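Local coordinates for YkuI protein (Bacillus subtilis, PDB 2BAS) that pairs an EAL domain, which binds the second messenger cyclic di-GMP and probably acts as a cyclic-guanylate-specific phosphodiesterase, with a C-terminal signalling-associated domain, at residues A[269-272]-A[273-277]; A[136-139]-A[140-144]; A[210-213]-A[214-218]; A[175-178]-A[179-183]; A[280-283]-A[284-288]. One frame throughout, in Å; residues are numbered along the deposited sequence.

How the contacts relate
From the N terminus, contact 2 comes first, closing the short loop that leads from helix 124-135 into strand 143-147. Contact 4 closes a turn after strand 172-178, next to 143-147 in the same sheet, and contact 3 forms the first turns of helix 211-226. These two touch, G179 packing against Y212, V215 and L216, and both reach the second subunit. Contacts 1 and 5 follow on helix 271-311, their centres about 17 Å apart; the helix runs between the EAL sheet and the C-terminal six-stranded sheet, and contact 5 packs on helix 238-246. All five lie in series, and none nests in or crosses another.

Contact 1 of 5, residues A[269-272]-A[273-277]; sequences VLKQ and RLKTE
L270 and L274 meet in the opening turn of helix 271-311, the long helix between the EAL sheet and the C-terminal six-stranded sheet; L270 holds its N-cap position. The turn is closed by the i to i+4 bond from L274 N to L270 O, 3.2 Å long. Two more bonds carry the helix on, K275 N to K271 O at 2.9 Å and T276 N to Q272 O at 3.3 Å.

The leucine contact runs alongside the first of these bonds. L274 has CG beside its own backbone N (chi1 -70°), which turns the side chain back toward the start of the helix and brings L274 CG to 3.8 Å from L270 O. Its CD1 branch then reaches L270 CB at 4.4 Å, a loose apolar touch. Both leucines also lean on the EAL domain, L270 on F46 and V258, L274 on L257 and Q51.

K271 and K275, one turn apart, touch through their inner methylenes, CG to CG 4.4 Å. Their ammonium groups part: K271 NZ forms a salt bridge with D268, and K275 NZ one with D344 of the second subunit. On another side of the helix R273 stretches out, its guanidinium offering an edge, in plane, to E277 OE2; at 3.8 Å from R273 NE this ion pair is long. Y256 probably helps to fix both groups, by a cation-pi contact with R273 and a hydrogen bond from its hydroxyl to E277 OE1. T276 OG1 makes a weak hydrogen bond to R273 O, 3.4 Å away.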
loop_
_atom_site.group_PDB
_atom_site.type_symbol
_atom_site.label_atom_id
_atom_site.label_comp_id
_atom_site.label_asym_id
_atom_site.label_seq_id
_atom_site.Cartn_x
_atom_site.Cartn_y
_atom_site.Cartn_z
ATOM N N VAL A 269 -14.859 18.783 25.042
ATOM C CA VAL A 269 -14.269 20.113 24.853
ATOM C C VAL A 269 -14.406 20.663 23.433
ATOM O O VAL A 269 -14.622 21.863 23.245
ATOM C CB VAL A 269 -12.777 20.163 25.307
ATOM C CG1 VAL A 269 -11.924 19.125 24.556
ATOM C CG2 VAL A 269 -12.193 21.579 25.151
ATOM N N LEU A 270 -14.315 19.778 22.443
ATOM C CA LEU A 270 -14.241 20.204 21.056
ATOM C C LEU A 270 -15.363 19.659 20.158
ATOM O O LEU A 270 -15.382 19.943 18.958
ATOM C CB LEU A 270 -12.865 19.817 20.506
ATOM C CG LEU A 270 -12.057 20.913 19.806
ATOM C CD1 LEU A 270 -11.792 22.096 20.753
ATOM C CD2 LEU A 270 -10.745 20.342 19.288
ATOM N N LYS A 271 -16.304 18.911 20.741
ATOM C CA LYS A 271 -17.378 18.234 19.982
ATOM C C LYS A 271 -18.071 19.081 18.903
ATOM O O LYS A 271 -18.262 18.620 17.772
ATOM C CB LYS A 271 -18.426 17.631 20.931
ATOM C CG LYS A 271 -19.407 16.657 20.249
ATOM C CD LYS A 271 -20.321 15.963 21.258
ATOM C CE LYS A 271 -19.584 14.867 22.055
ATOM N NZ LYS A 271 -20.331 14.432 23.277
ATOM N N GLN A 272 -18.445 20.311 19.253
ATOM C CA GLN A 272 -19.193 21.163 18.327
ATOM C C GLN A 272 -18.390 21.677 17.141
ATOM O O GLN A 272 -18.867 21.632 16.012
ATOM C CB GLN A 272 -19.904 22.301 19.066
ATOM C CG GLN A 272 -20.956 21.792 20.044
ATOM C CD GLN A 272 -21.726 20.594 19.492
ATOM O OE1 GLN A 272 -22.358 20.677 18.438
ATOM N NE2 GLN A 272 -21.662 19.472 20.205
ATOM N N ARG A 273 -17.179 22.155 17.398
ATOM C CA ARG A 273 -16.309 22.648 16.341
ATOM C C ARG A 273 -16.012 21.540 15.327
ATOM O O ARG A 273 -16.101 21.764 14.121
ATOM C CB ARG A 273 -15.023 23.221 16.939
ATOM C CG ARG A 273 -13.978 23.640 15.924
ATOM C CD ARG A 273 -12.691 24.012 16.628
ATOM N NE ARG A 273 -11.538 23.958 15.735
ATOM C CZ ARG A 273 -10.306 24.326 16.074
ATOM N NH1 ARG A 273 -10.047 24.790 17.287
ATOM N NH2 ARG A 273 -9.327 24.237 15.190
ATOM N N LEU A 274 -15.688 20.345 15.825
ATOM C CA LEU A 274 -15.410 19.185 14.969
ATOM C C LEU A 274 -16.652 18.676 14.232
ATOM O O LEU A 274 -16.583 18.400 13.036
ATOM C CB LEU A 274 -14.757 18.046 15.768
ATOM C CG LEU A 274 -13.317 18.228 16.276
ATOM C CD1 LEU A 274 -12.854 17.008 17.091
ATOM C CD2 LEU A 274 -12.348 18.485 15.116
ATOM N N LYS A 275 -17.776 18.561 14.942
ATOM C CA LYS A 275 -19.034 18.099 14.348
ATOM C C LYS A 275 -19.416 18.855 13.077
ATOM O O LYS A 275 -19.776 18.234 12.074
ATOM C CB LYS A 275 -20.185 18.155 15.360
ATOM C CG LYS A 275 -20.551 16.819 16.021
ATOM C CD LYS A 275 -21.674 16.070 15.278
ATOM C CE LYS A 275 -21.178 15.321 14.047
ATOM N NZ LYS A 275 -22.275 14.634 13.310
ATOM N N THR A 276 -19.324 20.182 13.114
ATOM C CA THR A 276 -19.656 21.003 11.950
ATOM C C THR A 276 -18.529 20.998 10.925
ATOM O O THR A 276 -18.782 20.965 9.723
ATOM C CB THR A 276 -20.002 22.479 12.310
ATOM O OG1 THR A 276 -18.804 23.216 12.575
ATOM C CG2 THR A 276 -20.956 22.564 13.512
ATOM N N GLU A 277 -17.287 21.028 11.399
ATOM C CA GLU A 277 -16.141 21.047 10.499
ATOM C C GLU A 277 -16.087 19.780 9.634
ATOM O O GLU A 277 -15.636 19.826 8.483
ATOM C CB GLU A 277 -14.842 21.275 11.278
ATOM C CG GLU A 277 -13.666 21.742 10.418
ATOM C CD GLU A 277 -12.729 22.697 11.151
ATOM O OE1 GLU A 277 -12.298 23.687 10.520
ATOM O OE2 GLU A 277 -12.430 22.474 12.351
#

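Contact 2 of 5, residues A[136-139]-A[140-144]; sequences KGIE and LHRFV
E139 and H141 lie side by side, pointing the same way, on the exposed side of the turn. E139 CB sits over a face of the H141 imidazole, 3.9 Å from the ring centroid and 28° off its normal, a CH-pi contact. H141 has its CG between the backbone N and the carbonyl carbon (chi1 69°), which folds the ring back to E139. The carboxylate is turned 53° from the ring plane, and E139 OE2, 3.4 Å from H141 NE2, makes no hydrogen bond to it.

I138 crosses both R142 and F143 at about a right angle. Its CG2 methyl is wedged between them, over one face of the guanidinium near its rim, 3.6 Å from R142 NH1, and 3.8 Å from F143 CZ. In the backbone, R142 N bonds to E139 O at 3.0 Å, closing the 3-10 turn 140-142.

G137, with positive phi, ends helix 124-135 in a Schellman motif. From there the chain turns into strand 143-147, which lies between strands 108-112 and 172-178: R142 NE bonds to L107 O, F143 packs on I109 and M111 and on L130 of helix 124-135, and L140 rests on E134 and Y169.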
loop_
_atom_site.group_PDB
_atom_site.type_symbol
_atom_site.label_atom_id
_atom_site.label_comp_id
_atom_site.label_asym_id
_atom_site.label_seq_id
_atom_site.Cartn_x
_atom_site.Cartn_y
_atom_site.Cartn_z
ATOM N N LYS A 136 -2.914 -0.679 41.192
ATOM C CA LYS A 136 -3.603 0.497 41.736
ATOM C C LYS A 136 -4.931 0.771 41.021
ATOM O O LYS A 136 -5.672 1.680 41.403
ATOM C CB LYS A 136 -2.693 1.730 41.696
ATOM C CG LYS A 136 -1.407 1.554 42.470
ATOM C CD LYS A 136 -0.487 2.750 42.338
ATOM C CE LYS A 136 0.679 2.614 43.315
ATOM N NZ LYS A 136 1.502 3.851 43.414
ATOM N N GLY A 137 -5.222 -0.011 39.982
ATOM C CA GLY A 137 -6.511 0.070 39.299
ATOM C C GLY A 137 -6.550 0.575 37.865
ATOM O O GLY A 137 -7.613 0.985 37.400
ATOM N N ILE A 138 -5.412 0.562 37.165
ATOM C CA ILE A 138 -5.380 0.931 35.742
ATOM C C ILE A 138 -5.227 -0.312 34.870
ATOM O O ILE A 138 -4.162 -0.938 34.838
ATOM C CB ILE A 138 -4.243 1.923 35.372
ATOM C CG1 ILE A 138 -4.378 3.244 36.127
ATOM C CG2 ILE A 138 -4.277 2.211 33.882
ATOM C CD1 ILE A 138 -3.307 4.277 35.766
ATOM N N GLU A 139 -6.291 -0.652 34.155
ATOM C CA GLU A 139 -6.294 -1.812 33.278
ATOM C C GLU A 139 -5.228 -1.664 32.188
ATOM O O GLU A 139 -5.145 -0.627 31.528
ATOM C CB GLU A 139 -7.693 -2.013 32.688
ATOM C CG GLU A 139 -8.767 -2.297 33.752
ATOM C CD GLU A 139 -10.188 -2.278 33.202
ATOM O OE1 GLU A 139 -10.973 -3.190 33.544
ATOM O OE2 GLU A 139 -10.523 -1.357 32.425
ATOM N N LEU A 140 -4.410 -2.700 32.019
ATOM C CA LEU A 140 -3.295 -2.685 31.065
ATOM C C LEU A 140 -3.687 -2.362 29.625
ATOM O O LEU A 140 -2.858 -1.863 28.852
ATOM C CB LEU A 140 -2.532 -4.012 31.101
ATOM C CG LEU A 140 -1.763 -4.350 32.382
ATOM C CD1 LEU A 140 -1.324 -5.809 32.384
ATOM C CD2 LEU A 140 -0.569 -3.419 32.582
ATOM N N HIS A 141 -4.941 -2.640 29.272
ATOM C CA HIS A 141 -5.426 -2.411 27.914
ATOM C C HIS A 141 -5.581 -0.927 27.599
ATOM O O HIS A 141 -5.901 -0.566 26.474
ATOM C CB HIS A 141 -6.726 -3.187 27.627
ATOM C CG HIS A 141 -7.933 -2.686 28.369
ATOM N ND1 HIS A 141 -8.573 -3.431 29.334
ATOM C CD2 HIS A 141 -8.632 -1.529 28.266
ATOM C CE1 HIS A 141 -9.607 -2.753 29.804
ATOM N NE2 HIS A 141 -9.662 -1.593 29.175
ATOM N N ARG A 142 -5.356 -0.075 28.593
ATOM C CA ARG A 142 -5.473 1.367 28.408
ATOM C C ARG A 142 -4.170 2.025 27.965
ATOM O O ARG A 142 -4.154 3.215 27.622
ATOM C CB ARG A 142 -5.953 2.020 29.701
ATOM C CG ARG A 142 -7.429 1.788 30.003
ATOM C CD ARG A 142 -7.758 2.241 31.426
ATOM N NE ARG A 142 -7.502 3.668 31.624
ATOM C CZ ARG A 142 -7.455 4.274 32.806
ATOM N NH1 ARG A 142 -7.640 3.588 33.931
ATOM N NH2 ARG A 142 -7.215 5.577 32.862
ATOM N N PHE A 143 -3.085 1.253 27.980
ATOM C CA PHE A 143 -1.769 1.773 27.638
ATOM C C PHE A 143 -1.463 1.645 26.161
ATOM O O PHE A 143 -1.600 0.570 25.572
ATOM C CB PHE A 143 -0.671 1.063 28.430
ATOM C CG PHE A 143 -0.686 1.369 29.902
ATOM C CD1 PHE A 143 -1.127 0.413 30.820
ATOM C CD2 PHE A 143 -0.258 2.608 30.379
ATOM C CE1 PHE A 143 -1.133 0.685 32.187
ATOM C CE2 PHE A 143 -0.271 2.885 31.743
ATOM C CZ PHE A 143 -0.705 1.925 32.648
ATOM N N VAL A 144 -1.040 2.753 25.565
ATOM C CA VAL A 144 -0.560 2.724 24.192
ATOM C C VAL A 144 0.939 3.050 24.173
ATOM O O VAL A 144 1.355 4.188 24.401
ATOM C CB VAL A 144 -1.385 3.627 23.253
ATOM C CG1 VAL A 144 -0.837 3.554 21.845
ATOM C CG2 VAL A 144 -2.839 3.186 23.243
#

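Contact 3 of 5, residues A[210-213]-A[214-218]; sequences PSYE and HVLYS
H214 meets the carbonyl O of P210 in the first turn of helix 211-226, where P210 is the N-cap residue and the helix faces the second subunit. P210 O lies over one face of the H214 imidazole, near its rim, 4.0 Å from ND1. H214 N makes only a weak bond to S211 O, the acceptor also used by V215 N at 3.0 Å.

V215 places CG2 3.6 Å from that same S211 O, and its side chain packs on A189 of the second subunit. L216 N bonds to Y212 O, and its side chain crosses the tyrosine: L216 CG lies over the ring face, 4.2 Å from the centroid of the Y212 ring and 20° off the normal, with CD1 3.5 Å from Y212 CE2. With CG anti to the backbone N (chi1 -174°), the Y212 ring runs forward along the helix, toward L216, and Y212 OH makes a weak hydrogen bond with D199 O. With an alanine here, L216 CG would probably lose the ring face it lies over and D199 O its weak partner.

Y217 N bonds to E213 O at 3.1 Å, while the Y217 ring reaches K225 of the second subunit in a cation-pi contact. At S218 the hydroxyl turns back along the helix, OG donating to V215 O at 3.1 Å.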
loop_
_atom_site.group_PDB
_atom_site.type_symbol
_atom_site.label_atom_id
_atom_site.label_comp_id
_atom_site.label_asym_id
_atom_site.label_seq_id
_atom_site.Cartn_x
_atom_site.Cartn_y
_atom_site.Cartn_z
ATOM N N PRO A 210 1.553 13.894 -5.221
ATOM C CA PRO A 210 2.980 13.581 -5.259
ATOM C C PRO A 210 3.224 12.182 -4.659
ATOM O O PRO A 210 2.305 11.576 -4.076
ATOM C CB PRO A 210 3.588 14.659 -4.362
ATOM C CG PRO A 210 2.520 14.918 -3.342
ATOM C CD PRO A 210 1.224 14.816 -4.114
ATOM N N SER A 211 4.450 11.684 -4.795
ATOM C CA SER A 211 4.841 10.384 -4.254
ATOM C C SER A 211 4.307 10.122 -2.838
ATOM O O SER A 211 3.766 9.048 -2.563
ATOM C CB SER A 211 6.367 10.253 -4.265
ATOM O OG SER A 211 6.878 10.172 -5.585
ATOM N N TYR A 212 4.452 11.113 -1.955
ATOM C CA TYR A 212 4.086 10.967 -0.541
ATOM C C TYR A 212 2.638 10.539 -0.295
ATOM O O TYR A 212 2.376 9.699 0.577
ATOM C CB TYR A 212 4.414 12.238 0.256
ATOM C CG TYR A 212 4.190 12.078 1.744
ATOM C CD1 TYR A 212 4.984 11.211 2.495
ATOM C CD2 TYR A 212 3.177 12.782 2.403
ATOM C CE1 TYR A 212 4.785 11.050 3.862
ATOM C CE2 TYR A 212 2.968 12.626 3.783
ATOM C CZ TYR A 212 3.781 11.755 4.499
ATOM O OH TYR A 212 3.604 11.582 5.852
ATOM N N GLU A 213 1.708 11.111 -1.059
ATOM C CA GLU A 213 0.300 10.752 -0.938
ATOM C C GLU A 213 0.018 9.327 -1.457
ATOM O O GLU A 213 -0.861 8.631 -0.958
ATOM C CB GLU A 213 -0.574 11.778 -1.640
ATOM C CG GLU A 213 -1.954 11.901 -1.012
ATOM C CD GLU A 213 -2.705 13.184 -1.390
ATOM O OE1 GLU A 213 -2.070 14.181 -1.825
ATOM O OE2 GLU A 213 -3.948 13.180 -1.234
ATOM N N HIS A 214 0.783 8.870 -2.434
ATOM C CA HIS A 214 0.612 7.507 -2.878
ATOM C C HIS A 214 1.117 6.504 -1.839
ATOM O O HIS A 214 0.453 5.505 -1.571
ATOM C CB HIS A 214 1.260 7.292 -4.230
ATOM C CG HIS A 214 0.584 8.036 -5.334
ATOM N ND1 HIS A 214 1.264 8.520 -6.436
ATOM C CD2 HIS A 214 -0.710 8.397 -5.501
ATOM C CE1 HIS A 214 0.411 9.116 -7.251
ATOM N NE2 HIS A 214 -0.792 9.061 -6.702
ATOM N N VAL A 215 2.267 6.788 -1.235
ATOM C CA VAL A 215 2.808 5.944 -0.176
ATOM C C VAL A 215 1.823 5.811 0.986
ATOM O O VAL A 215 1.596 4.706 1.474
ATOM C CB VAL A 215 4.183 6.458 0.333
ATOM C CG1 VAL A 215 4.611 5.729 1.612
ATOM C CG2 VAL A 215 5.260 6.331 -0.766
ATOM N N LEU A 216 1.233 6.925 1.419
ATOM C CA LEU A 216 0.244 6.897 2.498
ATOM C C LEU A 216 -0.979 6.073 2.132
ATOM O O LEU A 216 -1.533 5.356 2.970
ATOM C CB LEU A 216 -0.186 8.313 2.901
ATOM C CG LEU A 216 0.834 9.138 3.696
ATOM C CD1 LEU A 216 0.208 10.446 4.147
ATOM C CD2 LEU A 216 1.397 8.360 4.899
ATOM N N TYR A 217 -1.390 6.194 0.874
ATOM C CA TYR A 217 -2.531 5.458 0.345
ATOM C C TYR A 217 -2.339 3.928 0.432
ATOM O O TYR A 217 -3.250 3.222 0.871
ATOM C CB TYR A 217 -2.854 5.944 -1.085
ATOM C CG TYR A 217 -3.649 4.987 -1.941
ATOM C CD1 TYR A 217 -5.030 4.833 -1.767
ATOM C CD2 TYR A 217 -3.014 4.240 -2.947
ATOM C CE1 TYR A 217 -5.762 3.942 -2.584
ATOM C CE2 TYR A 217 -3.727 3.350 -3.757
ATOM C CZ TYR A 217 -5.094 3.209 -3.573
ATOM O OH TYR A 217 -5.781 2.330 -4.377
ATOM N N SER A 218 -1.165 3.427 0.054
ATOM C CA SER A 218 -0.902 1.994 0.155
ATOM C C SER A 218 -0.790 1.528 1.608
ATOM O O SER A 218 -1.180 0.399 1.943
ATOM C CB SER A 218 0.344 1.584 -0.634
ATOM O OG SER A 218 1.518 2.000 0.030
#

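Contact 4 of 5, residues A[175-178]-A[179-183]; sequences VDNI and GKESS
I178, N177 and S182 carry this turn. The backbone clasp is S182 N to N177 O, 3.0 Å with an N-H...O angle of 142°. I178 meets the same serine from its CA and CD1: its CA-H points almost straight at S182 O, 3.3 Å away, and CD1 reaches the same oxygen at 3.3 Å. With CG1 beside the backbone N (chi1 -63°) and a second bend beyond it, I178 folds CD1 over S182, 3.7 Å from its OG. I178 also packs on L196 of strand 195-199. Cut back to alanine here, the side chain would probably leave a gap between S182 and L196.

The turn follows the strand 172-178 region of the barrel-like EAL sheet and leads into the loop to helix 185-191; its D-N-I-G run probably corresponds to the D-D-F-G signature of the family. The chain turns a corner at N177, whose N is held by D176 OD1 at 2.7 Å, the donor coming from above the carboxylate plane. N177 meets the loop again through its CB, 4.0 Å from E181 CG. G179 has positive phi, and a side chain there would run into I178 O. Beyond it, K180 O accepts a hydrogen bond from N184 of the second subunit.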
loop_
_atom_site.group_PDB
_atom_site.type_symbol
_atom_site.label_atom_id
_atom_site.label_comp_id
_atom_site.label_asym_id
_atom_site.label_seq_id
_atom_site.Cartn_x
_atom_site.Cartn_y
_atom_site.Cartn_z
ATOM N N VAL A 175 2.987 2.254 16.266
ATOM C CA VAL A 175 4.244 2.492 15.564
ATOM C C VAL A 175 4.250 3.959 15.099
ATOM O O VAL A 175 3.220 4.503 14.696
ATOM C CB VAL A 175 4.475 1.491 14.402
ATOM C CG1 VAL A 175 5.639 1.908 13.536
ATOM C CG2 VAL A 175 4.753 0.096 14.954
ATOM N N ASP A 176 5.391 4.568 15.116
ATOM C CA ASP A 176 5.608 6.009 14.931
ATOM C C ASP A 176 6.298 6.273 13.576
ATOM O O ASP A 176 6.872 5.360 12.969
ATOM C CB ASP A 176 6.496 6.541 16.061
ATOM C CG ASP A 176 6.322 8.037 16.303
ATOM O OD1 ASP A 176 5.542 8.724 15.541
ATOM O OD2 ASP A 176 6.957 8.611 17.269
ATOM N N ASN A 177 6.202 7.532 13.160
ATOM C CA ASN A 177 6.798 8.054 11.897
ATOM C C ASN A 177 6.499 7.175 10.670
ATOM O O ASN A 177 7.400 6.800 9.907
ATOM C CB ASN A 177 8.324 8.124 12.006
ATOM C CG ASN A 177 8.811 9.020 13.141
ATOM O OD1 ASN A 177 8.026 9.778 13.707
ATOM N ND2 ASN A 177 10.077 8.977 13.512
ATOM N N ILE A 178 5.248 6.850 10.470
ATOM C CA ILE A 178 4.864 6.023 9.319
ATOM C C ILE A 178 4.625 6.922 8.094
ATOM O O ILE A 178 4.076 8.032 8.212
ATOM C CB ILE A 178 3.597 5.228 9.634
ATOM C CG1 ILE A 178 3.798 4.233 10.782
ATOM C CG2 ILE A 178 3.100 4.400 8.445
ATOM C CD1 ILE A 178 4.916 3.220 10.510
ATOM N N GLY A 179 5.062 6.392 6.961
ATOM C CA GLY A 179 4.940 7.049 5.653
ATOM C C GLY A 179 6.263 7.695 5.231
ATOM O O GLY A 179 6.644 7.664 4.050
ATOM N N LYS A 180 6.935 8.254 6.207
ATOM C CA LYS A 180 8.184 8.974 5.980
ATOM C C LYS A 180 9.454 8.131 6.265
ATOM O O LYS A 180 9.977 7.412 5.413
ATOM C CB LYS A 180 8.209 10.213 6.881
ATOM C CG LYS A 180 9.408 11.128 6.627
ATOM C CD LYS A 180 9.160 12.178 5.538
ATOM C CE LYS A 180 10.233 13.271 5.522
ATOM N NZ LYS A 180 9.968 14.331 4.539
ATOM N N GLU A 181 9.947 8.224 7.459
ATOM C CA GLU A 181 11.199 7.550 7.830
ATOM C C GLU A 181 11.000 6.068 8.103
ATOM O O GLU A 181 11.877 5.235 7.840
ATOM C CB GLU A 181 11.743 8.240 9.047
ATOM C CG GLU A 181 10.961 9.521 9.346
ATOM C CD GLU A 181 11.783 10.803 9.182
ATOM O OE1 GLU A 181 11.261 11.941 9.490
ATOM O OE2 GLU A 181 12.994 10.749 8.739
ATOM N N SER A 182 9.877 5.744 8.621
ATOM C CA SER A 182 9.560 4.367 8.893
ATOM C C SER A 182 8.419 3.979 7.977
ATOM O O SER A 182 7.253 3.987 8.377
ATOM C CB SER A 182 9.163 4.201 10.353
ATOM O OG SER A 182 8.615 2.911 10.555
ATOM N N SER A 183 8.785 3.653 6.749
ATOM C CA SER A 183 7.806 3.263 5.727
ATOM C C SER A 183 8.204 1.935 5.069
ATOM O O SER A 183 8.722 1.904 3.943
ATOM C CB SER A 183 7.706 4.350 4.643
ATOM O OG SER A 183 8.965 4.551 4.017
#

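Contact 5 of 5, residues A[280-283]-A[284-288]; sequences QFIT and HEKKK
Q280 to T283 each accept, through the carbonyl O, the N-H four residues on, in regular alpha-helical register: H284 N to Q280 O, E285 N to F281 O, K286 N to I282 O and K287 N to T283 O, at 2.7 to 3.2 Å. Over this bonding, in the first half of helix 271-311, one side-chain pair a turn apart touches.

I282 and K286 are that pair. They lie side by side and point the same way, I282 CG2 3.9 Å from K286 CG. K286 keeps CG beside its own backbone N (chi1 -62°), which tucks that methylene close to I282 O, and then bends at three successive torsions. Its far end runs off to E341 of the second subunit, a long and weak ion pair. E285 also keeps CG close to a carbonyl, 3.3 Å from F281 O, and bends at chi2; its carboxylate makes a weak, long pair with R246.

H284 follows another course. Its CB lies 3.4 Å from Q280 O, while CG is anti to the backbone N (chi1 -179°) and carries the imidazole away from the preceding turn. T283 OG1 turns back along the helix, hydrogen-bonded to H279 O of the preceding turn.

The buried side of the helix lies on helix 238-246 of the EAL domain: F281 packs on Q242, I282 on W245, and E285 on both. Toward the second subunit I282 meets S369, and E285 and K286 rest on L375 of its helix 374-384.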
loop_
_atom_site.group_PDB
_atom_site.type_symbol
_atom_site.label_atom_id
_atom_site.label_comp_id
_atom_site.label_asym_id
_atom_site.label_seq_id
_atom_site.Cartn_x
_atom_site.Cartn_y
_atom_site.Cartn_z
ATOM N N GLN A 280 -18.708 19.949 6.612
ATOM C CA GLN A 280 -18.157 20.624 5.450
ATOM C C GLN A 280 -17.406 19.593 4.612
ATOM O O GLN A 280 -17.632 19.505 3.403
ATOM C CB GLN A 280 -17.233 21.773 5.853
ATOM C CG GLN A 280 -17.906 22.865 6.689
ATOM C CD GLN A 280 -16.909 23.836 7.318
ATOM O OE1 GLN A 280 -16.182 24.539 6.616
ATOM N NE2 GLN A 280 -16.883 23.885 8.648
ATOM N N PHE A 281 -16.551 18.794 5.268
ATOM C CA PHE A 281 -15.795 17.719 4.616
ATOM C C PHE A 281 -16.697 16.717 3.892
ATOM O O PHE A 281 -16.393 16.307 2.765
ATOM C CB PHE A 281 -14.920 16.952 5.610
ATOM C CG PHE A 281 -13.884 17.793 6.323
ATOM C CD1 PHE A 281 -13.524 17.495 7.630
ATOM C CD2 PHE A 281 -13.268 18.873 5.698
ATOM C CE1 PHE A 281 -12.571 18.250 8.304
ATOM C CE2 PHE A 281 -12.315 19.640 6.376
ATOM C CZ PHE A 281 -11.967 19.322 7.676
ATOM N N ILE A 282 -17.794 16.324 4.541
ATOM C CA ILE A 282 -18.750 15.380 3.952
ATOM C C ILE A 282 -19.390 15.954 2.684
ATOM O O ILE A 282 -19.345 15.321 1.629
ATOM C CB ILE A 282 -19.833 14.941 4.971
ATOM C CG1 ILE A 282 -19.194 14.142 6.112
ATOM C CG2 ILE A 282 -20.938 14.125 4.283
ATOM C CD1 ILE A 282 -20.127 13.872 7.281
ATOM N N THR A 283 -19.956 17.155 2.789
ATOM C CA THR A 283 -20.616 17.825 1.656
ATOM C C THR A 283 -19.670 18.103 0.485
ATOM O O THR A 283 -20.072 18.023 -0.675
ATOM C CB THR A 283 -21.312 19.133 2.089
ATOM O OG1 THR A 283 -20.404 19.912 2.874
ATOM C CG2 THR A 283 -22.545 18.832 2.933
ATOM N N HIS A 284 -18.411 18.420 0.791
ATOM C CA HIS A 284 -17.412 18.634 -0.252
ATOM C C HIS A 284 -17.048 17.314 -0.928
ATOM O O HIS A 284 -16.776 17.293 -2.132
ATOM C CB HIS A 284 -16.166 19.347 0.289
ATOM C CG HIS A 284 -15.121 19.614 -0.755
ATOM N ND1 HIS A 284 -15.292 20.538 -1.764
ATOM C CD2 HIS A 284 -13.891 19.075 -0.945
ATOM C CE1 HIS A 284 -14.213 20.558 -2.528
ATOM N NE2 HIS A 284 -13.349 19.681 -2.051
ATOM N N GLU A 285 -17.057 16.223 -0.157
ATOM C CA GLU A 285 -16.765 14.891 -0.701
ATOM C C GLU A 285 -17.932 14.299 -1.479
ATOM O O GLU A 285 -17.716 13.632 -2.508
ATOM C CB GLU A 285 -16.312 13.912 0.377
ATOM C CG GLU A 285 -14.888 14.136 0.856
ATOM C CD GLU A 285 -13.830 13.974 -0.231
ATOM O OE1 GLU A 285 -13.999 13.119 -1.144
ATOM O OE2 GLU A 285 -12.812 14.703 -0.144
ATOM N N LYS A 286 -19.154 14.536 -0.981
ATOM C CA LYS A 286 -20.367 14.108 -1.671
ATOM C C LYS A 286 -20.324 14.700 -3.073
ATOM O O LYS A 286 -20.403 13.968 -4.065
ATOM C CB LYS A 286 -21.638 14.578 -0.947
ATOM C CG LYS A 286 -21.844 14.052 0.483
ATOM C CD LYS A 286 -22.231 12.576 0.534
ATOM C CE LYS A 286 -23.728 12.374 0.472
ATOM N NZ LYS A 286 -24.408 13.061 1.590
ATOM N N LYS A 287 -20.156 16.024 -3.127
ATOM C CA LYS A 287 -20.098 16.803 -4.367
ATOM C C LYS A 287 -18.984 16.312 -5.281
ATOM O O LYS A 287 -19.159 16.243 -6.494
ATOM C CB LYS A 287 -19.913 18.295 -4.051
ATOM C CG LYS A 287 -19.963 19.236 -5.262
ATOM C CD LYS A 287 -20.023 20.718 -4.864
ATOM C CE LYS A 287 -18.712 21.221 -4.246
ATOM N NZ LYS A 287 -18.826 22.594 -3.653
ATOM N N LYS A 288 -17.849 15.957 -4.687
ATOM C CA LYS A 288 -16.702 15.467 -5.431
ATOM C C LYS A 288 -16.958 14.084 -6.030
ATOM O O LYS A 288 -16.559 13.818 -7.157
ATOM C CB LYS A 288 -15.476 15.446 -4.520
ATOM C CG LYS A 288 -14.151 15.229 -5.223
ATOM C CD LYS A 288 -13.011 15.584 -4.281
ATOM C CE LYS A 288 -11.655 15.303 -4.897
ATOM N NZ LYS A 288 -10.594 15.750 -3.949
#